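Local coordinates for START domain-containing protein 10 (Homo sapiens, PDB 6SER), which transfers phosphatidylcholine and phosphatidylethanolamine between membranes, favouring lipids with a palmitoyl or stearoyl chain at sn-1 and an unsaturated chain at sn-2, at residues Thr109-Val114 with Leu133-Pro138; Asn127-Thr132 with Pro156-Leu161; Tyr148-Pro153 with Ser250-Gln255; Arg163-Gln168 with Asp190-Leu195. One frame throughout, in Å; residues are numbered along the deposited sequence.

These four contacts lie in or at the margins of the curved sheet of the START domain. From the N terminus, contact 1 closes the hairpin of strands 112-119 and 127-139. Contact 2 starts within that loop, at 127-132, and ends in the loop 156-161, so contacts 1 and 2 cross. Contact 3 leaves strand 142-151 before contact 2 is finished, crossing it in turn, and runs to residues 250-255, bringing the C-terminal tail onto the sheet. Contact 4, between 163-168 and 190-195, nests inside that long loop, where strand 181-190 runs out toward helix 197-227. Contacts 2 and 4 are joined by the salt bridge from Asp129 to Arg163.

Contact 1: Thr109-Val114 with Leu133-Pro138; sequences TVNADV and LRSWLP
The carbonyl oxygen of Asn111 takes two bonds from the opposite strand, and they reach it from opposite faces of its plane. Ser135 OG donates to Asn111 O at 2.6 Å, while the bond from Trp136 N to Asn111 O is longer, at 3.2 Å. Ser135 suits this place because its hydroxyl, anti to the backbone N (chi1 -166°), gives the carbonyl a second donor. The Asn111 amide answers with a donor of its own: ND2 bonds Trp136 O at 2.8 Å, with the acceptor close to the amide plane. These bonds lie where the chain leaves the tight turn at Thr109-Asn111, an ST turn in which Thr109 OG1 accepts from Asn111 N, and enters the antiparallel hairpin of strands 112-119 and 127-139 in the START sheet. Asp113 and Arg134 form a hydrogen-bonded pair of this hairpin, with Arg134 N donating to Asp113 O at 2.8 Å and Asp113 N donating to Arg134 O. Their side chains share a face of the sheet, and Asp113 OD2 makes a salt bridge with Arg134 NH1 at 2.9 Å, while OD1 lies over the guanidinium face, toward its rim. The same NH1 also bridges to Asp104, and so probably offsets the repulsion between the two nearby carboxylates. The Trp136 indole turns one face to Asn111, whose O lies over the ring centre; Asn111 CB is 3.9 Å from the centroid of the five-membered ring in a CH-pi contact. Trp136 NE1 donates to a water at 2.7 Å, which donates in turn to Val110 O.

Contact 2: Asn127-Thr132 with Pro156-Leu161; sequences NRDVIT and PPRKDL
Asn127 comes alongside Leu161, the last residue of a type I turn that begins at Arg158; their CA atoms are 5.1 Å apart. No direct hydrogen bond joins the two segments, although Leu161 CA makes a CA-H...O contact with Asn127 O at 3.3 Å. Within the turn, Leu161 N bonds Arg158 O, the usual closure of such a turn. Among the side chains, Leu161 lies against the strand with CB 4.0 Å from Asp129 OD1. Its CD1 comes within 3.2 Å of Asn127 CB, a short approach that is doubtful in detail because chi2 (-15°) is nearly eclipsed. Asp129 has firmer polar partners in Arg163 and Tyr116, and Asn127 OD1 accepts from Cys121 N. Arg158 instead bridges to Asp160 within its own turn, NH2 to OD1 at 2.9 Å, a pairing that suits two charged residues on an exposed loop of the START domain. Two waters link polar atoms of the segments: one accepts from Asn127 N and donates to Asp160 O, and another accepts from Arg158 N at 2.8 Å while lying close to Asp129 OD1 and Leu161 O. With Asp129 OD2 and Arg158 NE 4.5 Å apart, too far for a salt bridge, their opposite charges probably add a mild attraction, and between these two segments the hydrogen-bonded links run through water.

Contact 3: Tyr148-Pro153 with Ser250-Gln255; sequences YSVKHP and SELSVQ
Lys151 and Ser253 form an antiparallel hydrogen-bonded pair, with CA atoms 4.7 Å apart, between segments whose end-to-end directions differ by 136°. The pair adds the short, weakly bonded strand 253-254, far along the chain, to strand 142-151 of the START sheet. Lys151 N donates to Ser253 O at 2.7 Å, and Ser253 N returns a bond to Lys151 O. On one side of this pair lies an apolar patch: Val150 CG2 meets Leu252 CB at 3.9 Å, the two side chains crossing at about a right angle, and Leu252 reaches on to Leu108 and Val114. A branched leucine suits this buried place, since its CD2 also approaches His152 CD2. His152 ND1 is engaged by Lys154 N, and its ring meets Tyr155 edge-to-face. On the other side, Lys151 and Ser253 point to the same face and touch CB to CB at 3.7 Å. Both are exposed, as suits a charged and a small polar residue; Ser253 is a known phosphorylation site, unmodified here. The methylenes of Lys151 then run over the tail, where CG lies 3.6 Å from Gln255 OE1. Gln255, its CG anti to the backbone N (chi1 172°), packs that carbon against Ser149 CB. A water joins the backbones further on: it accepts from Gln255 N at 2.8 Å and donates to Ser149 O.

Contact 4: Arg163-Gln168 with Asp190-Leu195; sequences RAVSIQ and DPKGSL
Val165 and Asp190 form an antiparallel hydrogen-bonded pair. Val165 N donates to Asp190 O at 3.0 Å, nearly straight at 172°, and Asp190 N donates back to Val165 O. Beyond this pair the second segment leaves the sheet. The polar side-chain interactions begin with Asp190, whose OD2 accepts from Lys192 N at 2.9 Å, approaching from above the carboxylate plane, in an Asx turn. The same oxygen makes a salt bridge with the ammonium group of Lys197, the first residue of helix 197-227. After the Asx turn comes a type II' turn from Lys192 to Leu195, with Gly193 in the second position, where positive phi (55°) is easily tolerated by a residue without a side chain. Van der Waals contacts surround the pair. Ala164 CB, small enough to sit close, lies 3.4 Å from Asp190 O and also meets Pro191 CA. Ile167 reaches over with CD1 to within 4.0 Å of Asp190 CB, and Val165 CG2 touches Lys192 CD at the same distance. The Lys192 chain, bent at several torsions, passes its CG by Arg163 O at 3.6 Å, and its NZ goes on to Ala257 O. At Ile167 and Gln168 the strand has a classic beta bulge facing Gln188, where it turns a corner. Around this junction, Ala164 packs on Val130 of strand 127-139, Pro191 O accepts from Arg128 of the same strand, and the Pro191 ring rests on Val200 of helix 197-227.

Contact 1: Thr109-Val114 with Leu133-Pro138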
# COMPACT_ATOMS: atom_id res chain seq x y z
N THR A 109 -8.67 -15.34 2.37
CA THR A 109 -8.71 -16.21 1.21
C THR A 109 -7.28 -16.49 0.78
O THR A 109 -6.32 -16.02 1.40
CB THR A 109 -9.49 -15.57 0.06
OG1 THR A 109 -8.69 -14.53 -0.52
CG2 THR A 109 -10.82 -14.99 0.54
N VAL A 110 -7.14 -17.24 -0.31
CA VAL A 110 -5.81 -17.59 -0.79
C VAL A 110 -5.04 -16.35 -1.23
O VAL A 110 -3.80 -16.35 -1.18
CB VAL A 110 -5.95 -18.64 -1.91
CG1 VAL A 110 -6.31 -18.01 -3.26
CG2 VAL A 110 -4.71 -19.48 -2.01
N ASN A 111 -5.72 -15.27 -1.63
CA ASN A 111 -5.05 -14.03 -2.03
C ASN A 111 -5.61 -12.81 -1.27
O ASN A 111 -5.65 -11.71 -1.81
CB ASN A 111 -5.15 -13.81 -3.54
CG ASN A 111 -6.58 -13.67 -4.03
OD1 ASN A 111 -7.48 -14.37 -3.57
ND2 ASN A 111 -6.80 -12.76 -4.98
N ALA A 112 -6.01 -12.98 -0.01
CA ALA A 112 -6.43 -11.83 0.80
C ALA A 112 -6.11 -12.10 2.26
O ALA A 112 -6.42 -13.18 2.77
CB ALA A 112 -7.92 -11.54 0.65
N ASP A 113 -5.50 -11.12 2.93
CA ASP A 113 -5.19 -11.29 4.34
C ASP A 113 -5.38 -9.97 5.08
O ASP A 113 -5.80 -8.95 4.50
CB ASP A 113 -3.78 -11.88 4.53
CG ASP A 113 -2.68 -10.97 4.02
OD1 ASP A 113 -2.95 -9.80 3.70
OD2 ASP A 113 -1.52 -11.45 3.94
N VAL A 114 -5.09 -10.00 6.37
CA VAL A 114 -5.20 -8.85 7.26
C VAL A 114 -3.86 -8.67 7.95
O VAL A 114 -3.26 -9.64 8.43
CB VAL A 114 -6.32 -9.04 8.31
CG1 VAL A 114 -6.52 -7.75 9.12
CG2 VAL A 114 -7.61 -9.45 7.62
N LEU A 133 -7.00 -4.68 5.35
CA LEU A 133 -7.27 -5.86 4.55
C LEU A 133 -6.56 -5.69 3.21
O LEU A 133 -6.81 -4.71 2.50
CB LEU A 133 -8.77 -6.08 4.37
CG LEU A 133 -9.26 -7.37 3.70
CD1 LEU A 133 -10.74 -7.53 3.98
CD2 LEU A 133 -9.04 -7.38 2.19
N ARG A 134 -5.68 -6.61 2.89
CA ARG A 134 -4.86 -6.55 1.68
C ARG A 134 -5.27 -7.68 0.76
O ARG A 134 -5.54 -8.79 1.22
CB ARG A 134 -3.36 -6.67 2.04
CG ARG A 134 -2.40 -6.45 0.89
CD ARG A 134 -0.95 -6.34 1.38
NE ARG A 134 -0.35 -7.64 1.69
CZ ARG A 134 -0.28 -8.18 2.91
NH1 ARG A 134 0.30 -9.36 3.10
NH2 ARG A 134 -0.80 -7.54 3.96
N SER A 135 -5.33 -7.40 -0.55
CA SER A 135 -5.59 -8.45 -1.52
C SER A 135 -4.79 -8.20 -2.79
O SER A 135 -4.55 -7.05 -3.18
CB SER A 135 -7.06 -8.56 -1.87
OG SER A 135 -7.30 -9.78 -2.56
N TRP A 136 -4.39 -9.28 -3.45
CA TRP A 136 -3.46 -9.21 -4.57
C TRP A 136 -3.92 -10.10 -5.71
O TRP A 136 -4.58 -11.12 -5.50
CB TRP A 136 -2.04 -9.62 -4.14
CG TRP A 136 -1.96 -10.89 -3.36
CD1 TRP A 136 -1.63 -12.13 -3.85
CD2 TRP A 136 -2.16 -11.06 -1.94
NE1 TRP A 136 -1.62 -13.06 -2.83
CE2 TRP A 136 -1.95 -12.43 -1.65
CE3 TRP A 136 -2.49 -10.19 -0.90
CZ2 TRP A 136 -2.06 -12.94 -0.35
CZ3 TRP A 136 -2.61 -10.71 0.39
CH2 TRP A 136 -2.40 -12.07 0.65
N LEU A 137 -3.57 -9.70 -6.93
CA LEU A 137 -4.00 -10.40 -8.13
C LEU A 137 -3.02 -10.21 -9.28
O LEU A 137 -2.89 -9.10 -9.81
CB LEU A 137 -5.39 -9.92 -8.56
CG LEU A 137 -6.08 -10.70 -9.68
CD1 LEU A 137 -6.29 -12.15 -9.25
CD2 LEU A 137 -7.41 -10.06 -10.04
N PRO A 138 -2.35 -11.26 -9.76
CA PRO A 138 -1.56 -11.14 -10.97
C PRO A 138 -2.55 -11.11 -12.14
O PRO A 138 -3.35 -11.88 -12.15
CB PRO A 138 -0.82 -12.45 -11.01
CG PRO A 138 -0.89 -12.92 -9.62
CD PRO A 138 -2.24 -12.50 -9.11
O HOH W 1 -1.48 -15.70 -3.02

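Contact 2: Asn127-Thr132 with Pro156-Leu161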
# COMPACT_ATOMS: atom_id res chain seq x y z
N ASN A 127 3.56 8.45 16.77
CA ASN A 127 3.71 7.38 15.77
C ASN A 127 2.32 6.88 15.39
O ASN A 127 1.43 7.02 16.12
CB ASN A 127 4.66 6.29 16.25
CG ASN A 127 6.03 6.79 16.61
OD1 ASN A 127 6.56 7.66 15.98
ND2 ASN A 127 6.63 6.20 17.61
N ARG A 128 2.21 6.29 14.22
CA ARG A 128 0.93 5.87 13.64
C ARG A 128 0.91 4.38 13.35
O ARG A 128 1.90 3.84 13.18
CB ARG A 128 0.71 6.64 12.35
CG ARG A 128 -0.19 7.84 12.54
CD ARG A 128 0.49 9.15 12.38
NE ARG A 128 -0.54 10.11 12.56
CZ ARG A 128 -0.44 11.19 13.26
NH1 ARG A 128 0.69 11.52 13.82
NH2 ARG A 128 -1.47 11.94 13.38
N ASP A 129 -0.26 3.81 13.29
CA ASP A 129 -0.47 2.39 12.96
C ASP A 129 -1.74 2.22 12.15
O ASP A 129 -2.59 2.99 12.27
CB ASP A 129 -0.35 1.47 14.17
CG ASP A 129 -1.40 1.56 15.23
OD1 ASP A 129 -2.19 2.45 15.21
OD2 ASP A 129 -1.37 0.76 16.05
N VAL A 130 -1.78 1.18 11.38
CA VAL A 130 -2.93 0.80 10.54
C VAL A 130 -3.16 -0.70 10.60
O VAL A 130 -2.26 -1.43 10.74
CB VAL A 130 -2.75 1.22 9.08
CG1 VAL A 130 -2.94 2.68 8.90
CG2 VAL A 130 -1.44 0.78 8.49
N ILE A 131 -4.41 -1.05 10.54
CA ILE A 131 -4.85 -2.42 10.33
C ILE A 131 -5.56 -2.43 8.99
O ILE A 131 -6.53 -1.69 8.81
CB ILE A 131 -5.80 -2.89 11.44
CG1 ILE A 131 -5.19 -2.69 12.83
CG2 ILE A 131 -6.23 -4.33 11.22
CD1 ILE A 131 -4.22 -3.73 13.18
N THR A 132 -5.09 -3.25 8.04
CA THR A 132 -5.62 -3.21 6.69
C THR A 132 -5.97 -4.61 6.19
O THR A 132 -5.34 -5.60 6.57
CB THR A 132 -4.62 -2.58 5.70
OG1 THR A 132 -3.37 -3.26 5.80
CG2 THR A 132 -4.40 -1.10 6.02
N PRO A 156 -7.20 -3.21 18.94
CA PRO A 156 -7.82 -1.89 19.14
C PRO A 156 -6.76 -0.81 19.10
O PRO A 156 -5.56 -1.11 19.15
CB PRO A 156 -8.44 -2.02 20.54
CG PRO A 156 -7.52 -2.94 21.25
CD PRO A 156 -7.02 -3.93 20.21
N PRO A 157 -7.16 0.46 19.00
CA PRO A 157 -6.16 1.54 19.04
C PRO A 157 -5.31 1.46 20.30
O PRO A 157 -5.76 1.04 21.37
CB PRO A 157 -7.01 2.81 19.03
CG PRO A 157 -8.32 2.40 18.41
CD PRO A 157 -8.53 0.98 18.86
N ARG A 158 -4.07 1.89 20.18
CA ARG A 158 -3.15 1.99 21.30
C ARG A 158 -2.99 3.44 21.71
O ARG A 158 -2.86 4.32 20.86
CB ARG A 158 -1.78 1.42 20.93
CG ARG A 158 -1.73 -0.08 20.99
CD ARG A 158 -0.80 -0.61 19.92
NE ARG A 158 0.54 -0.07 20.07
CZ ARG A 158 1.45 -0.53 20.91
NH1 ARG A 158 1.16 -1.56 21.70
NH2 ARG A 158 2.66 0.03 20.97
N LYS A 159 -2.97 3.68 23.03
CA LYS A 159 -2.96 5.06 23.50
C LYS A 159 -1.72 5.81 23.03
O LYS A 159 -1.76 7.02 22.83
CB LYS A 159 -3.08 5.12 25.02
CG LYS A 159 -1.74 5.01 25.74
CD LYS A 159 -1.83 5.48 27.17
CE LYS A 159 -2.56 4.48 28.04
NZ LYS A 159 -2.28 4.72 29.48
N ASP A 160 -0.60 5.09 22.81
CA ASP A 160 0.65 5.73 22.41
C ASP A 160 0.75 5.99 20.91
O ASP A 160 1.66 6.72 20.48
CB ASP A 160 1.84 4.89 22.87
CG ASP A 160 1.65 3.40 22.59
OD1 ASP A 160 2.52 2.80 21.95
OD2 ASP A 160 0.61 2.84 23.01
N LEU A 161 -0.16 5.44 20.10
CA LEU A 161 -0.10 5.56 18.65
C LEU A 161 -1.42 6.08 18.12
O LEU A 161 -2.49 5.70 18.59
CB LEU A 161 0.19 4.20 17.97
CG LEU A 161 1.60 3.62 17.86
CD1 LEU A 161 2.63 4.66 18.16
CD2 LEU A 161 1.75 2.47 18.81
O HOH W 2 4.02 7.59 19.44
O HOH W 3 -3.36 3.02 17.76

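Contact 3: Tyr148-Pro153 with Ser250-Gln255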
# COMPACT_ATOMS: atom_id res chain seq x y z
N TYR A 148 -7.17 -1.59 2.30
CA TYR A 148 -7.93 -0.54 2.96
C TYR A 148 -8.09 -0.92 4.42
O TYR A 148 -8.00 -2.11 4.77
CB TYR A 148 -9.30 -0.32 2.29
CG TYR A 148 -10.25 -1.50 2.42
CD1 TYR A 148 -11.16 -1.55 3.47
CD2 TYR A 148 -10.23 -2.55 1.52
CE1 TYR A 148 -12.03 -2.62 3.62
CE2 TYR A 148 -11.09 -3.63 1.65
CZ TYR A 148 -11.99 -3.65 2.71
OH TYR A 148 -12.87 -4.70 2.88
N SER A 149 -8.30 0.07 5.28
CA SER A 149 -8.27 -0.17 6.71
C SER A 149 -9.48 -0.96 7.17
O SER A 149 -10.56 -0.92 6.56
CB SER A 149 -8.19 1.14 7.50
OG SER A 149 -6.86 1.61 7.59
N VAL A 150 -9.31 -1.68 8.27
CA VAL A 150 -10.35 -2.55 8.80
C VAL A 150 -10.14 -2.62 10.31
O VAL A 150 -9.11 -2.20 10.83
CB VAL A 150 -10.29 -3.94 8.14
CG1 VAL A 150 -9.26 -4.84 8.83
CG2 VAL A 150 -11.65 -4.58 8.12
N LYS A 151 -11.14 -3.13 11.03
CA LYS A 151 -11.03 -3.28 12.47
C LYS A 151 -10.96 -4.75 12.83
O LYS A 151 -11.77 -5.55 12.36
CB LYS A 151 -12.21 -2.61 13.19
CG LYS A 151 -12.26 -1.11 12.99
CD LYS A 151 -13.51 -0.50 13.62
CE LYS A 151 -13.19 0.34 14.83
NZ LYS A 151 -14.29 1.32 15.10
N HIS A 152 -9.96 -5.10 13.64
CA HIS A 152 -9.78 -6.46 14.12
C HIS A 152 -9.91 -6.45 15.64
O HIS A 152 -9.15 -5.73 16.31
CB HIS A 152 -8.42 -7.00 13.69
CG HIS A 152 -8.21 -8.44 14.03
ND1 HIS A 152 -8.23 -8.91 15.33
CD2 HIS A 152 -7.96 -9.52 13.24
CE1 HIS A 152 -8.01 -10.22 15.32
NE2 HIS A 152 -7.85 -10.61 14.07
N PRO A 153 -10.83 -7.23 16.22
CA PRO A 153 -11.15 -7.06 17.65
C PRO A 153 -9.96 -7.19 18.57
O PRO A 153 -9.96 -6.62 19.66
CB PRO A 153 -12.18 -8.18 17.91
CG PRO A 153 -12.68 -8.58 16.57
CD PRO A 153 -11.54 -8.37 15.62
N SER A 250 -16.72 -12.01 8.87
CA SER A 250 -17.59 -11.35 9.84
C SER A 250 -16.90 -11.10 11.18
O SER A 250 -17.48 -10.41 12.03
CB SER A 250 -18.85 -12.18 10.07
OG SER A 250 -18.53 -13.43 10.64
N GLU A 251 -15.70 -11.63 11.40
CA GLU A 251 -14.94 -11.25 12.58
C GLU A 251 -14.30 -9.87 12.46
O GLU A 251 -13.76 -9.37 13.45
CB GLU A 251 -13.86 -12.30 12.88
CG GLU A 251 -14.37 -13.66 13.35
CD GLU A 251 -13.32 -14.76 13.19
OE1 GLU A 251 -12.96 -15.08 12.03
OE2 GLU A 251 -12.84 -15.30 14.21
N LEU A 252 -14.33 -9.26 11.28
CA LEU A 252 -13.78 -7.93 11.07
C LEU A 252 -14.89 -6.89 11.09
O LEU A 252 -16.06 -7.20 10.84
CB LEU A 252 -13.01 -7.86 9.75
CG LEU A 252 -11.81 -8.79 9.63
CD1 LEU A 252 -11.26 -8.80 8.21
CD2 LEU A 252 -10.73 -8.39 10.63
N SER A 253 -14.52 -5.65 11.39
CA SER A 253 -15.45 -4.54 11.38
C SER A 253 -14.94 -3.44 10.46
O SER A 253 -13.73 -3.31 10.22
CB SER A 253 -15.67 -3.95 12.79
OG SER A 253 -16.57 -4.75 13.52
N VAL A 254 -15.88 -2.66 9.94
CA VAL A 254 -15.56 -1.53 9.08
C VAL A 254 -14.79 -0.47 9.85
O VAL A 254 -15.11 -0.16 11.00
CB VAL A 254 -16.86 -0.93 8.50
CG1 VAL A 254 -16.65 0.51 8.08
CG2 VAL A 254 -17.33 -1.76 7.34
N GLN A 255 -13.78 0.12 9.21
CA GLN A 255 -13.09 1.29 9.73
C GLN A 255 -13.52 2.52 8.94
O GLN A 255 -13.11 2.69 7.79
CB GLN A 255 -11.57 1.13 9.65
CG GLN A 255 -10.86 2.41 10.02
CD GLN A 255 -10.99 2.73 11.49
OE1 GLN A 255 -10.50 1.98 12.35
NE2 GLN A 255 -11.68 3.82 11.80
O HOH W 4 -13.60 -0.80 6.56
O HOH W 5 -8.14 0.36 11.66

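Contact 4: Arg163-Gln168 with Asp190-Leu195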
# COMPACT_ATOMS: atom_id res chain seq x y z
N ARG A 163 -4.20 5.82 15.49
CA ARG A 163 -4.69 4.86 14.50
C ARG A 163 -5.10 5.59 13.25
O ARG A 163 -6.05 6.21 13.26
CB ARG A 163 -5.82 3.99 15.02
CG ARG A 163 -6.24 2.94 14.02
CD ARG A 163 -5.12 1.97 13.94
NE ARG A 163 -5.74 0.91 14.60
CZ ARG A 163 -5.37 0.26 15.64
NH1 ARG A 163 -4.23 0.45 16.24
NH2 ARG A 163 -6.17 -0.67 16.06
N ALA A 164 -4.35 5.44 12.20
CA ALA A 164 -4.67 6.04 10.91
C ALA A 164 -5.63 5.15 10.15
O ALA A 164 -5.91 4.07 10.55
CB ALA A 164 -3.42 6.25 10.15
N VAL A 165 -6.15 5.69 9.10
CA VAL A 165 -7.13 5.00 8.26
C VAL A 165 -6.68 5.04 6.81
O VAL A 165 -6.53 6.06 6.26
CB VAL A 165 -8.54 5.58 8.37
CG1 VAL A 165 -9.49 4.88 7.46
CG2 VAL A 165 -9.05 5.67 9.76
N SER A 166 -6.48 3.89 6.26
CA SER A 166 -6.19 3.76 4.84
C SER A 166 -7.52 3.62 4.10
O SER A 166 -8.13 2.55 4.11
CB SER A 166 -5.26 2.57 4.59
OG SER A 166 -5.31 2.16 3.23
N ILE A 167 -7.96 4.70 3.47
CA ILE A 167 -9.24 4.69 2.73
C ILE A 167 -9.08 3.76 1.53
O ILE A 167 -9.93 3.00 1.32
CB ILE A 167 -9.76 6.09 2.34
CG1 ILE A 167 -10.02 6.95 3.56
CG2 ILE A 167 -10.99 6.01 1.51
CD1 ILE A 167 -8.93 7.83 3.91
N GLN A 168 -7.97 3.85 0.85
CA GLN A 168 -7.62 2.99 -0.27
C GLN A 168 -6.15 3.22 -0.57
O GLN A 168 -5.77 4.30 -0.61
CB GLN A 168 -8.44 3.32 -1.49
CG GLN A 168 -7.84 2.80 -2.75
CD GLN A 168 -8.52 3.32 -3.98
OE1 GLN A 168 -8.65 4.51 -4.20
NE2 GLN A 168 -9.02 2.40 -4.76
N ASP A 190 -5.75 8.87 5.71
CA ASP A 190 -6.04 9.84 6.72
C ASP A 190 -5.25 9.49 7.95
O ASP A 190 -5.47 8.52 8.56
CB ASP A 190 -7.53 9.81 7.03
CG ASP A 190 -7.98 10.96 7.87
OD1 ASP A 190 -9.16 11.21 7.94
OD2 ASP A 190 -7.16 11.60 8.47
N PRO A 191 -4.25 10.32 8.32
CA PRO A 191 -3.42 10.09 9.50
C PRO A 191 -4.14 10.53 10.78
O PRO A 191 -3.59 10.35 11.85
CB PRO A 191 -2.18 10.98 9.28
CG PRO A 191 -2.34 11.55 7.88
CD PRO A 191 -3.82 11.52 7.60
N LYS A 192 -5.34 11.10 10.63
CA LYS A 192 -6.15 11.58 11.78
C LYS A 192 -5.29 12.48 12.67
O LYS A 192 -4.65 13.40 12.13
CB LYS A 192 -6.73 10.39 12.57
CG LYS A 192 -7.23 9.23 11.72
CD LYS A 192 -8.66 9.40 11.26
CE LYS A 192 -9.62 9.68 12.40
NZ LYS A 192 -10.69 10.62 12.00
N GLY A 193 -5.28 12.21 13.98
CA GLY A 193 -4.49 13.01 14.94
C GLY A 193 -4.82 14.49 14.84
O GLY A 193 -6.01 14.83 14.75
N SER A 194 -3.78 15.34 14.86
CA SER A 194 -3.96 16.77 14.78
C SER A 194 -3.51 17.46 13.53
O SER A 194 -3.47 18.65 13.49
CB SER A 194 -3.25 17.42 15.92
OG SER A 194 -1.90 17.56 15.60
N LEU A 195 -3.10 16.73 12.54
CA LEU A 195 -2.60 17.30 11.29
C LEU A 195 -3.75 17.86 10.47
O LEU A 195 -4.74 17.16 10.23
CB LEU A 195 -1.86 16.24 10.48
CG LEU A 195 -0.50 15.82 10.99
CD1 LEU A 195 -0.09 14.52 10.30
CD2 LEU A 195 0.52 16.92 10.72